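Local coordinates for integron cassette protein VCH_CASS2 (Vibrio cholerae, PDB 3GK6) that is of unconfirmed cellular role but probably binds cationic drug-like compounds, at residues I24-G29 and S112-T117; E31-V36 and S105-V110; S71-L76 and A92-L97. One frame throughout, in Å; residues are numbered along the deposited sequence.

Overall arrangement
Contacts 1 and 2 both pair strand 18-39 with strand 106-121, at two places whose centres lie about 19 Å apart, and they meet where Y115 OH packs on V110. Contact 3 joins strands 73-78 and 88-94, a hairpin next to strand 18-39 in the same antiparallel sheet; its centre is about 8 Å from that of contact 2 and 17 Å from that of contact 1. Along the chain the contacts are nested, 71-76/92-97 inside 31-36/105-110 inside 24-29/112-117. Probable backbone bonds T33 N to S94 O and F35 N to A92 O link contacts 2 and 3. Together they knit four of the six strands of a closed barrel.

Contact 1: I24-G29 and S112-T117; sequences ISEING and SGKYVT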
ATOM      1  N   ILE A  24       1.981 -11.882 -12.496  1.00 26.18           N
ATOM      2  CA  ILE A  24       1.181 -12.659 -11.564  1.00 31.95           C
ATOM      3  C   ILE A  24       2.114 -13.571 -10.792  1.00 35.58           C
ATOM      4  O   ILE A  24       3.010 -14.185 -11.373  1.00 34.57           O
ATOM      5  CB  ILE A  24       0.094 -13.488 -12.289  1.00 40.85           C
ATOM      6  CG1 ILE A  24      -0.837 -14.149 -11.272  1.00 41.94           C
ATOM      7  CG2 ILE A  24       0.722 -14.540 -13.187  1.00 49.60           C
ATOM      8  CD1 ILE A  24      -2.156 -14.564 -11.853  1.00 60.94           C
ATOM      9  N   SER A  25       1.936 -13.644  -9.477  1.00 28.85           N
ATOM     10  CA  SER A  25       2.736 -14.569  -8.693  1.00 31.16           C
ATOM     11  C   SER A  25       2.120 -14.918  -7.345  1.00 29.92           C
ATOM     12  O   SER A  25       1.212 -14.238  -6.850  1.00 27.66           O
ATOM     13  CB  SER A  25       4.135 -14.014  -8.453  1.00 29.39           C
ATOM     14  OG  SER A  25       4.101 -13.037  -7.420  1.00 31.02           O
ATOM     15  N   GLU A  26       2.660 -15.979  -6.759  1.00 27.23           N
ATOM     16  CA  GLU A  26       2.356 -16.367  -5.390  1.00 31.57           C
ATOM     17  C   GLU A  26       3.280 -15.598  -4.452  1.00 34.57           C
ATOM     18  O   GLU A  26       4.483 -15.567  -4.656  1.00 32.62           O
ATOM     19  CB  GLU A  26       2.574 -17.878  -5.221  1.00 28.14           C
ATOM     20  CG  GLU A  26       1.382 -18.731  -5.704  1.00 32.95           C
ATOM     21  CD  GLU A  26       1.062 -18.546  -7.176  1.00 41.19           C
ATOM     22  OE1 GLU A  26       1.899 -18.917  -8.026  1.00 36.47           O
ATOM     23  OE2 GLU A  26      -0.040 -18.043  -7.488  1.00 49.21           O
ATOM     24  N   ILE A  27       2.719 -14.975  -3.424  1.00 28.13           N
ATOM     25  CA  ILE A  27       3.528 -14.227  -2.469  1.00 22.90           C
ATOM     26  C   ILE A  27       3.389 -14.794  -1.070  1.00 28.19           C
ATOM     27  O   ILE A  27       2.286 -15.128  -0.626  1.00 27.59           O
ATOM     28  CB  ILE A  27       3.143 -12.726  -2.456  1.00 21.75           C
ATOM     29  CG1 ILE A  27       3.450 -12.090  -3.811  1.00 25.66           C
ATOM     30  CG2 ILE A  27       3.896 -11.984  -1.357  1.00 26.11           C
ATOM     31  CD1 ILE A  27       3.110 -10.586  -3.883  1.00 27.44           C
ATOM     32  N   ASN A  28       4.513 -14.917  -0.376  1.00 25.21           N
ATOM     33  CA  ASN A  28       4.490 -15.371   1.006  1.00 26.15           C
ATOM     34  C   ASN A  28       4.004 -14.282   1.931  1.00 25.41           C
ATOM     35  O   ASN A  28       4.423 -13.137   1.802  1.00 30.89           O
ATOM     36  CB  ASN A  28       5.877 -15.808   1.454  1.00 39.00           C
ATOM     37  CG  ASN A  28       5.923 -17.258   1.825  1.00 53.32           C
ATOM     38  OD1 ASN A  28       5.270 -17.686   2.782  1.00 59.25           O
ATOM     39  ND2 ASN A  28       6.682 -18.032   1.072  1.00 59.62           N
ATOM     40  N   GLY A  29       3.159 -14.657   2.887  1.00 27.26           N
ATOM     41  CA  GLY A  29       2.594 -13.701   3.820  1.00 39.01           C
ATOM     42  C   GLY A  29       3.640 -13.155   4.773  1.00 35.90           C
ATOM     43  O   GLY A  29       4.716 -13.730   4.914  1.00 31.67           O
ATOM     44  N   SER A 112      -0.437 -15.148   2.744  1.00 28.02           N
ATOM     45  CA  SER A 112       0.091 -15.683   1.503  1.00 30.02           C
ATOM     46  C   SER A 112      -1.060 -15.786   0.513  1.00 26.73           C
ATOM     47  O   SER A 112      -2.200 -16.061   0.900  1.00 26.94           O
ATOM     48  CB  SER A 112       0.693 -17.077   1.730  1.00 26.50           C
ATOM     49  OG  SER A 112       1.669 -17.034   2.743  1.00 29.10           O
ATOM     50  N   GLY A 113      -0.766 -15.601  -0.766  1.00 27.42           N
ATOM     51  CA  GLY A 113      -1.797 -15.736  -1.778  1.00 28.37           C
ATOM     52  C   GLY A 113      -1.336 -15.390  -3.175  1.00 31.64           C
ATOM     53  O   GLY A 113      -0.147 -15.176  -3.409  1.00 26.18           O
ATOM     54  N   LYS A 114      -2.289 -15.349  -4.100  1.00 27.06           N
ATOM     55  CA  LYS A 114      -2.004 -15.020  -5.481  1.00 30.86           C
ATOM     56  C   LYS A 114      -2.235 -13.534  -5.697  1.00 26.52           C
ATOM     57  O   LYS A 114      -3.286 -12.997  -5.352  1.00 24.25           O
ATOM     58  CB  LYS A 114      -2.880 -15.828  -6.436  1.00 26.13           C
ATOM     59  CG  LYS A 114      -2.510 -15.615  -7.893  1.00 30.02           C
ATOM     60  CD  LYS A 114      -2.990 -16.739  -8.792  1.00 37.12           C
ATOM     61  CE  LYS A 114      -4.470 -16.653  -9.076  1.00 48.41           C
ATOM     62  NZ  LYS A 114      -4.886 -17.692 -10.079  1.00 53.49           N
ATOM     63  N   TYR A 115      -1.234 -12.882  -6.260  1.00 22.19           N
ATOM     64  CA  TYR A 115      -1.288 -11.454  -6.492  1.00 20.77           C
ATOM     65  C   TYR A 115      -0.885 -11.137  -7.923  1.00 26.04           C
ATOM     66  O   TYR A 115      -0.140 -11.885  -8.550  1.00 26.92           O
ATOM     67  CB  TYR A 115      -0.298 -10.739  -5.586  1.00 22.23           C
ATOM     68  CG  TYR A 115      -0.643 -10.765  -4.124  1.00 21.11           C
ATOM     69  CD1 TYR A 115      -1.249  -9.670  -3.512  1.00 24.40           C
ATOM     70  CD2 TYR A 115      -0.347 -11.872  -3.352  1.00 20.79           C
ATOM     71  CE1 TYR A 115      -1.552  -9.692  -2.166  1.00 25.89           C
ATOM     72  CE2 TYR A 115      -0.644 -11.908  -2.014  1.00 22.68           C
ATOM     73  CZ  TYR A 115      -1.240 -10.825  -1.422  1.00 30.09           C
ATOM     74  OH  TYR A 115      -1.516 -10.887  -0.077  1.00 32.55           O
ATOM     75  N   VAL A 116      -1.391 -10.017  -8.413  1.00 22.00           N
ATOM     76  CA  VAL A 116      -0.862  -9.372  -9.604  1.00 25.59           C
ATOM     77  C   VAL A 116      -0.057  -8.175  -9.110  1.00 26.10           C
ATOM     78  O   VAL A 116      -0.592  -7.318  -8.409  1.00 21.19           O
ATOM     79  CB  VAL A 116      -2.001  -8.894 -10.512  1.00 27.73           C
ATOM     80  CG1 VAL A 116      -1.454  -8.103 -11.629  1.00 35.58           C
ATOM     81  CG2 VAL A 116      -2.787 -10.110 -11.050  1.00 30.87           C
ATOM     82  N   THR A 117       1.228  -8.136  -9.447  1.00 22.71           N
ATOM     83  CA  THR A 117       2.109  -7.084  -8.948  1.00 20.71           C
ATOM     84  C   THR A 117       2.564  -6.170 -10.084  1.00 22.27           C
ATOM     85  O   THR A 117       2.995  -6.633 -11.142  1.00 24.20           O
ATOM     86  CB  THR A 117       3.333  -7.674  -8.208  1.00 24.13           C
ATOM     87  OG1 THR A 117       2.896  -8.438  -7.074  1.00 22.50           O
ATOM     88  CG2 THR A 117       4.276  -6.565  -7.734  1.00 23.28           C
TER
HETATM   89  O   HOH W   1       2.705 -10.837  -8.043  1.00 29.75           O
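I24-G29 and S112-T117 form an antiparallel strand pairing at the surface of the barrel, where strand 18-39 meets strand 106-121 with 82 residues of chain between the segments. The short strand axes run at 141° and come within 4.7 Å. S25 and Y115 are a hydrogen-bonded pair, gripping each other through both N-H groups, and I27 and G113 repeat the pattern. Beyond the strand end the register is carried on by a side chain: S112 OG, on the far side of CB from its own carbonyl (chi1 -55°), accepts G29 N at 2.8 Å. On the face of I24, E26 and K114, the lysine methylenes are flanked by two neighbours. I24 brings CD1 to K114 CD at 3.8 Å, while the bent E26 chain runs alongside and lays OE2 3.5 Å from the same carbon, although OE2 and K114 NZ remain 5.5 Å apart. On the other face I27 crosses the Y115 side chain at about a right angle, its CB 3.7 Å from ring atom CD2 in an oblique approach; I27 CD1 lies against Y115 CB and CG. The Y115 hydroxyl bonds to the carbonyl of S111. A water joins S25 OG, the carbonyl of Y115 and T117 OG1, lying 2.6 Å from the threonine oxygen; T117 OG1 also bonds to S166 on strand 162-168. The chemistry is thus divided: backbone bonds set the register, apolar packing lies on both faces, I27 on Y115 and I24 along the K114 methylenes, and a water joins S25 to T117, whose hydroxyl carries the network to S166.

Contact 2: E31-V36 and S105-V110; sequences EVTGFV and SVKTKV
S105 approaches the F35 ring obliquely, with ring atom CD1 4.4 Å from S105 CA; beyond the two segments the ring also touches L55, K58 and N62 of helix 52-62. The E31 and K107 side chains cross at a slant, and E31 OE1 makes a salt bridge to K107 NZ at 3.2 Å, though the modelled place of OE1 is less sure. T33 lies on this same face of the sheet. Its OG1 rests on the lysine chain, 3.4 Å from K107 CG; with OG1 opposite the carbonyl carbon (chi1 -69°), CG2 is left anti to the backbone N and meets S105 OG. That serine oxygen bonds to the carbonyl of L102. Here strands 18-39 and 106-121 close the antiparallel barrel, V32 pairing with T108 and G34 with V106 through two backbone bonds each. On the opposite face a water spans the strands: it donates to the carbonyls of V32 and V106 and accepts from T108 OG1 at 2.6 Å, which probably helps to hold the hydroxyl in this orientation. The V36 and V106 side chains cross at about a right angle, with V36 CG1 4.1 Å from V106 CG2. V32 touches C93 on the adjacent strand 88-94 and Y74 and L76 on strand 73-78 beyond it.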
ATOM      1  N   GLU A  31       4.138 -10.126   8.417  1.00 29.63           N
ATOM      2  CA  GLU A  31       3.523  -9.264   9.425  1.00 32.10           C
ATOM      3  C   GLU A  31       4.110  -7.859   9.379  1.00 33.52           C
ATOM      4  O   GLU A  31       5.316  -7.693   9.192  1.00 32.32           O
ATOM      5  CB  GLU A  31       3.707  -9.852  10.825  1.00 34.14           C
ATOM      6  CG  GLU A  31       3.014 -11.189  11.029  1.00 54.38           C
ATOM      7  CD  GLU A  31       2.880 -11.555  12.496  1.00 69.08           C
ATOM      8  OE1 GLU A  31       3.609 -10.970  13.325  1.00 68.86           O
ATOM      9  OE2 GLU A  31       2.043 -12.423  12.819  1.00 77.57           O
ATOM     10  N   VAL A  32       3.247  -6.861   9.545  1.00 31.43           N
ATOM     11  CA  VAL A  32       3.657  -5.460   9.519  1.00 29.72           C
ATOM     12  C   VAL A  32       2.897  -4.655  10.570  1.00 37.49           C
ATOM     13  O   VAL A  32       1.744  -4.961  10.893  1.00 37.04           O
ATOM     14  CB  VAL A  32       3.404  -4.796   8.144  1.00 29.30           C
ATOM     15  CG1 VAL A  32       4.278  -5.419   7.070  1.00 32.56           C
ATOM     16  CG2 VAL A  32       1.938  -4.889   7.772  1.00 33.66           C
ATOM     17  N   THR A  33       3.551  -3.626  11.094  1.00 30.82           N
ATOM     18  CA  THR A  33       2.957  -2.776  12.119  1.00 31.55           C
ATOM     19  C   THR A  33       3.060  -1.310  11.721  1.00 30.70           C
ATOM     20  O   THR A  33       4.082  -0.876  11.202  1.00 34.01           O
ATOM     21  CB  THR A  33       3.661  -2.988  13.465  1.00 39.62           C
ATOM     22  OG1 THR A  33       3.348  -4.296  13.954  1.00 44.03           O
ATOM     23  CG2 THR A  33       3.208  -1.951  14.489  1.00 39.15           C
ATOM     24  N   GLY A  34       2.003  -0.550  11.973  1.00 35.78           N
ATOM     25  CA  GLY A  34       2.032   0.869  11.686  1.00 33.14           C
ATOM     26  C   GLY A  34       0.737   1.572  11.999  1.00 33.13           C
ATOM     27  O   GLY A  34      -0.058   1.119  12.838  1.00 39.87           O
ATOM     28  N   PHE A  35       0.524   2.702  11.339  1.00 30.97           N
ATOM     29  CA  PHE A  35      -0.630   3.532  11.638  1.00 35.70           C
ATOM     30  C   PHE A  35      -1.752   3.299  10.635  1.00 31.72           C
ATOM     31  O   PHE A  35      -1.513   3.162   9.437  1.00 33.24           O
ATOM     32  CB  PHE A  35      -0.218   5.010  11.673  1.00 31.36           C
ATOM     33  CG  PHE A  35       0.834   5.319  12.704  1.00 36.84           C
ATOM     34  CD1 PHE A  35       0.586   5.104  14.057  1.00 44.85           C
ATOM     35  CD2 PHE A  35       2.064   5.828  12.330  1.00 36.24           C
ATOM     36  CE1 PHE A  35       1.544   5.388  15.011  1.00 41.48           C
ATOM     37  CE2 PHE A  35       3.030   6.120  13.282  1.00 48.69           C
ATOM     38  CZ  PHE A  35       2.768   5.898  14.627  1.00 51.79           C
ATOM     39  N   VAL A  36      -2.981   3.257  11.131  1.00 31.11           N
ATOM     40  CA  VAL A  36      -4.118   3.006  10.264  1.00 32.16           C
ATOM     41  C   VAL A  36      -5.051   4.200  10.243  1.00 36.86           C
ATOM     42  O   VAL A  36      -5.240   4.878  11.255  1.00 37.55           O
ATOM     43  CB  VAL A  36      -4.931   1.774  10.716  1.00 41.25           C
ATOM     44  CG1 VAL A  36      -5.437   1.958  12.130  1.00 49.96           C
ATOM     45  CG2 VAL A  36      -6.094   1.533   9.767  1.00 39.63           C
ATOM     46  N   SER A 105      -0.141   2.066  17.390  1.00 50.70           N
ATOM     47  CA  SER A 105       0.039   1.309  16.161  1.00 45.64           C
ATOM     48  C   SER A 105      -0.756   0.007  16.188  1.00 53.44           C
ATOM     49  O   SER A 105      -1.165  -0.457  17.254  1.00 45.53           O
ATOM     50  CB  SER A 105       1.518   0.993  15.963  1.00 47.57           C
ATOM     51  OG  SER A 105       1.951   0.056  16.930  1.00 45.63           O
ATOM     52  N   VAL A 106      -0.963  -0.589  15.013  1.00 43.21           N
ATOM     53  CA  VAL A 106      -1.681  -1.849  14.918  1.00 45.16           C
ATOM     54  C   VAL A 106      -0.868  -2.841  14.086  1.00 42.47           C
ATOM     55  O   VAL A 106      -0.206  -2.460  13.119  1.00 38.41           O
ATOM     56  CB  VAL A 106      -3.082  -1.675  14.287  1.00 46.36           C
ATOM     57  CG1 VAL A 106      -3.906  -0.662  15.071  1.00 53.69           C
ATOM     58  CG2 VAL A 106      -2.965  -1.261  12.828  1.00 49.80           C
ATOM     59  N   LYS A 107      -0.911  -4.104  14.487  1.00 38.12           N
ATOM     60  CA  LYS A 107      -0.204  -5.165  13.783  1.00 40.48           C
ATOM     61  C   LYS A 107      -1.164  -5.880  12.839  1.00 45.29           C
ATOM     62  O   LYS A 107      -2.283  -6.236  13.230  1.00 44.54           O
ATOM     63  CB  LYS A 107       0.365  -6.151  14.797  1.00 48.47           C
ATOM     64  CG  LYS A 107       1.401  -7.113  14.264  1.00 52.52           C
ATOM     65  CD  LYS A 107       1.766  -8.101  15.354  1.00 59.29           C
ATOM     66  CE  LYS A 107       3.098  -8.769  15.105  1.00 68.06           C
ATOM     67  NZ  LYS A 107       3.443  -9.681  16.239  1.00 71.03           N
ATOM     68  N   THR A 108      -0.728  -6.090  11.599  1.00 40.22           N
ATOM     69  CA  THR A 108      -1.550  -6.778  10.612  1.00 33.50           C
ATOM     70  C   THR A 108      -0.760  -7.918   9.972  1.00 37.03           C
ATOM     71  O   THR A 108       0.427  -7.777   9.677  1.00 34.95           O
ATOM     72  CB  THR A 108      -2.025  -5.819   9.487  1.00 39.67           C
ATOM     73  OG1 THR A 108      -2.626  -4.649  10.059  1.00 39.10           O
ATOM     74  CG2 THR A 108      -3.037  -6.503   8.584  1.00 36.67           C
ATOM     75  N   LYS A 109      -1.421  -9.047   9.762  1.00 40.85           N
ATOM     76  CA  LYS A 109      -0.812 -10.127   8.994  1.00 39.01           C
ATOM     77  C   LYS A 109      -1.385 -10.097   7.595  1.00 40.53           C
ATOM     78  O   LYS A 109      -2.603 -10.133   7.420  1.00 44.54           O
ATOM     79  CB  LYS A 109      -1.047 -11.487   9.653  1.00 58.07           C
ATOM     80  CG  LYS A 109      -2.505 -11.912   9.749  1.00 79.87           C
ATOM     81  CD  LYS A 109      -2.631 -13.292  10.388  1.00 92.54           C
ATOM     82  CE  LYS A 109      -4.086 -13.728  10.521  1.00 97.15           C
ATOM     83  NZ  LYS A 109      -4.204 -15.139  11.001  1.00 98.34           N
ATOM     84  N   VAL A 110      -0.498  -9.981   6.608  1.00 32.41           N
ATOM     85  CA  VAL A 110      -0.850 -10.098   5.202  1.00 31.42           C
ATOM     86  C   VAL A 110      -0.705 -11.568   4.813  1.00 42.43           C
ATOM     87  O   VAL A 110       0.368 -12.154   5.001  1.00 32.34           O
ATOM     88  CB  VAL A 110       0.101  -9.282   4.337  1.00 29.55           C
ATOM     89  CG1 VAL A 110      -0.225  -9.464   2.873  1.00 32.40           C
ATOM     90  CG2 VAL A 110       0.039  -7.798   4.729  1.00 33.22           C
TER
HETATM   91  O   HOH W   2      -0.641  -3.049  10.353  1.00 37.37           O

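Contact 3: S71-L76 and A92-L97; sequences SKVYGL and ACSDTL
Strands 73-76 and 92-94, within S71-L76 and A92-L97, run antiparallel, their short axes at 140° and 4.7 Å apart at the closest, with Y74 and C93 joined by two backbone bonds as the hydrogen-bonded pair. Where regular pairing ends, side-chain bonds join the backbone ones. The carbonyl of K72 is gripped twice: by D95 N in the carbonyl plane, and by S94 OG, which donates at 2.8 Å from well above that plane. S94 OG can do so because it stands anti to its own backbone N (chi1 178°). D95 returns the favour to the same residue, OD1 accepting K72 N at 2.9 Å from above the carboxylate plane, while OD2 lies against the K72 methylenes. K72 NZ and D95 OD2 stay 5.6 Å apart, so the opposite charges may act only at long range. One residue further out, the hydroxyls of S71 and T96 are bonded at 2.6 Å; S71 OG also bonds to T68 N. A water ties D95 OD2 to Y74 OH, linking the loop to the far end of the tyrosine. On the buried side C93 SG sits 3.9 Å from Y74 CB and 3.8 Å from L76 CD1. The Y74 ring stacks on F30 and also meets the ring of Y156. On the other face, V73 touches W56 of helix 52-62 and lies about 4 Å from a bound polyether that probably came from the crystallisation liquor but may mark a pocket. The whole is a beta hairpin of strands 73-78 and 88-94, set into the closed antiparallel barrel of a protein in the integron-associated effector-binding family.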
ATOM      1  N   SER A  71      14.596  -2.482   7.266  1.00 40.38           N
ATOM      2  CA  SER A  71      13.154  -2.320   7.381  1.00 42.20           C
ATOM      3  C   SER A  71      12.516  -2.243   5.997  1.00 32.59           C
ATOM      4  O   SER A  71      12.986  -1.515   5.131  1.00 37.82           O
ATOM      5  CB  SER A  71      12.803  -1.058   8.178  1.00 36.67           C
ATOM      6  OG  SER A  71      13.180  -1.186   9.537  1.00 43.34           O
ATOM      7  N   LYS A  72      11.448  -3.002   5.792  1.00 36.27           N
ATOM      8  CA  LYS A  72      10.644  -2.848   4.589  1.00 32.02           C
ATOM      9  C   LYS A  72       9.386  -2.061   4.912  1.00 31.70           C
ATOM     10  O   LYS A  72       8.712  -2.322   5.912  1.00 30.28           O
ATOM     11  CB  LYS A  72      10.288  -4.205   3.995  1.00 27.16           C
ATOM     12  CG  LYS A  72      11.517  -4.974   3.529  1.00 33.80           C
ATOM     13  CD  LYS A  72      11.154  -6.268   2.823  1.00 38.74           C
ATOM     14  CE  LYS A  72      12.413  -6.965   2.323  1.00 46.56           C
ATOM     15  NZ  LYS A  72      12.080  -8.211   1.583  1.00 59.10           N
ATOM     16  N   VAL A  73       9.069  -1.101   4.050  1.00 27.32           N
ATOM     17  CA  VAL A  73       7.952  -0.199   4.297  1.00 29.82           C
ATOM     18  C   VAL A  73       6.830  -0.418   3.290  1.00 24.49           C
ATOM     19  O   VAL A  73       7.080  -0.592   2.099  1.00 24.04           O
ATOM     20  CB  VAL A  73       8.418   1.269   4.287  1.00 26.19           C
ATOM     21  CG1 VAL A  73       7.240   2.201   4.526  1.00 26.46           C
ATOM     22  CG2 VAL A  73       9.495   1.468   5.367  1.00 26.57           C
ATOM     23  N   TYR A  74       5.599  -0.415   3.791  1.00 20.50           N
ATOM     24  CA  TYR A  74       4.429  -0.774   3.001  1.00 21.78           C
ATOM     25  C   TYR A  74       3.284   0.185   3.245  1.00 23.99           C
ATOM     26  O   TYR A  74       3.183   0.800   4.319  1.00 23.78           O
ATOM     27  CB  TYR A  74       3.912  -2.155   3.409  1.00 22.60           C
ATOM     28  CG  TYR A  74       4.887  -3.280   3.215  1.00 23.44           C
ATOM     29  CD1 TYR A  74       4.912  -4.000   2.022  1.00 24.81           C
ATOM     30  CD2 TYR A  74       5.762  -3.646   4.231  1.00 23.43           C
ATOM     31  CE1 TYR A  74       5.802  -5.056   1.851  1.00 23.26           C
ATOM     32  CE2 TYR A  74       6.654  -4.699   4.069  1.00 23.51           C
ATOM     33  CZ  TYR A  74       6.672  -5.389   2.876  1.00 29.82           C
ATOM     34  OH  TYR A  74       7.556  -6.427   2.710  1.00 33.30           O
ATOM     35  N   GLY A  75       2.414   0.274   2.244  1.00 21.16           N
ATOM     36  CA  GLY A  75       1.103   0.870   2.398  1.00 22.99           C
ATOM     37  C   GLY A  75       0.067  -0.224   2.198  1.00 22.95           C
ATOM     38  O   GLY A  75      -0.154  -0.666   1.081  1.00 23.81           O
ATOM     39  N   LEU A  76      -0.531  -0.703   3.285  1.00 21.28           N
ATOM     40  CA  LEU A  76      -1.587  -1.702   3.180  1.00 22.77           C
ATOM     41  C   LEU A  76      -2.962  -1.109   2.908  1.00 29.01           C
ATOM     42  O   LEU A  76      -3.338  -0.078   3.482  1.00 28.12           O
ATOM     43  CB  LEU A  76      -1.677  -2.527   4.464  1.00 24.96           C
ATOM     44  CG  LEU A  76      -0.984  -3.865   4.580  1.00 34.96           C
ATOM     45  CD1 LEU A  76       0.468  -3.807   4.109  1.00 32.26           C
ATOM     46  CD2 LEU A  76      -1.100  -4.341   6.023  1.00 28.63           C
ATOM     47  N   ALA A  92       0.069   2.605   7.000  1.00 28.37           N
ATOM     48  CA  ALA A  92       1.463   2.947   6.751  1.00 28.06           C
ATOM     49  C   ALA A  92       2.279   2.172   7.774  1.00 31.69           C
ATOM     50  O   ALA A  92       2.154   2.388   8.987  1.00 29.33           O
ATOM     51  CB  ALA A  92       1.684   4.452   6.893  1.00 25.51           C
ATOM     52  N   CYS A  93       3.093   1.238   7.299  1.00 25.22           N
ATOM     53  CA  CYS A  93       3.623   0.248   8.218  1.00 28.69           C
ATOM     54  C   CYS A  93       4.950  -0.324   7.766  1.00 31.66           C
ATOM     55  O   CYS A  93       5.420  -0.042   6.668  1.00 29.81           O
ATOM     56  CB  CYS A  93       2.600  -0.876   8.394  1.00 33.44           C
ATOM     57  SG  CYS A  93       2.116  -1.679   6.825  1.00 27.65           S
ATOM     58  N   SER A  94       5.546  -1.147   8.626  1.00 30.86           N
ATOM     59  CA  SER A  94       6.822  -1.766   8.321  1.00 27.98           C
ATOM     60  C   SER A  94       6.935  -3.100   9.045  1.00 32.01           C
ATOM     61  O   SER A  94       6.302  -3.333  10.077  1.00 32.45           O
ATOM     62  CB  SER A  94       7.982  -0.841   8.723  1.00 35.52           C
ATOM     63  OG  SER A  94       9.246  -1.443   8.488  1.00 35.22           O
ATOM     64  N   ASP A  95       7.747  -3.980   8.496  1.00 31.60           N
ATOM     65  CA  ASP A  95       7.845  -5.317   9.046  1.00 36.24           C
ATOM     66  C   ASP A  95       8.593  -5.363  10.386  1.00 44.40           C
ATOM     67  O   ASP A  95       8.351  -6.254  11.200  1.00 48.83           O
ATOM     68  CB  ASP A  95       8.425  -6.293   8.016  1.00 38.51           C
ATOM     69  CG  ASP A  95       9.785  -5.869   7.482  1.00 43.13           C
ATOM     70  OD1 ASP A  95      10.259  -4.750   7.777  1.00 36.97           O
ATOM     71  OD2 ASP A  95      10.387  -6.681   6.745  1.00 52.42           O
ATOM     72  N   THR A  96       9.464  -4.387  10.634  1.00 38.11           N
ATOM     73  CA  THR A  96      10.300  -4.424  11.836  1.00 47.06           C
ATOM     74  C   THR A  96       9.689  -3.697  13.036  1.00 54.92           C
ATOM     75  O   THR A  96      10.132  -3.877  14.164  1.00 59.38           O
ATOM     76  CB  THR A  96      11.713  -3.862  11.582  1.00 45.11           C
ATOM     77  OG1 THR A  96      11.627  -2.472  11.249  1.00 41.22           O
ATOM     78  CG2 THR A  96      12.402  -4.627  10.453  1.00 44.17           C
ATOM     79  N   LEU A  97       8.680  -2.871  12.795  1.00 44.79           N
ATOM     80  CA  LEU A  97       7.989  -2.213  13.895  1.00 46.34           C
ATOM     81  C   LEU A  97       7.179  -3.236  14.676  1.00 42.55           C
ATOM     82  O   LEU A  97       6.866  -4.305  14.160  1.00 44.93           O
ATOM     83  CB  LEU A  97       7.082  -1.104  13.365  1.00 42.97           C
ATOM     84  CG  LEU A  97       7.837   0.048  12.709  1.00 41.51           C
ATOM     85  CD1 LEU A  97       6.865   0.960  11.977  1.00 34.57           C
ATOM     86  CD2 LEU A  97       8.650   0.833  13.750  1.00 44.68           C
TER
HETATM   87  O   HOH W   3       8.022  -8.088   5.086  1.00 44.64           O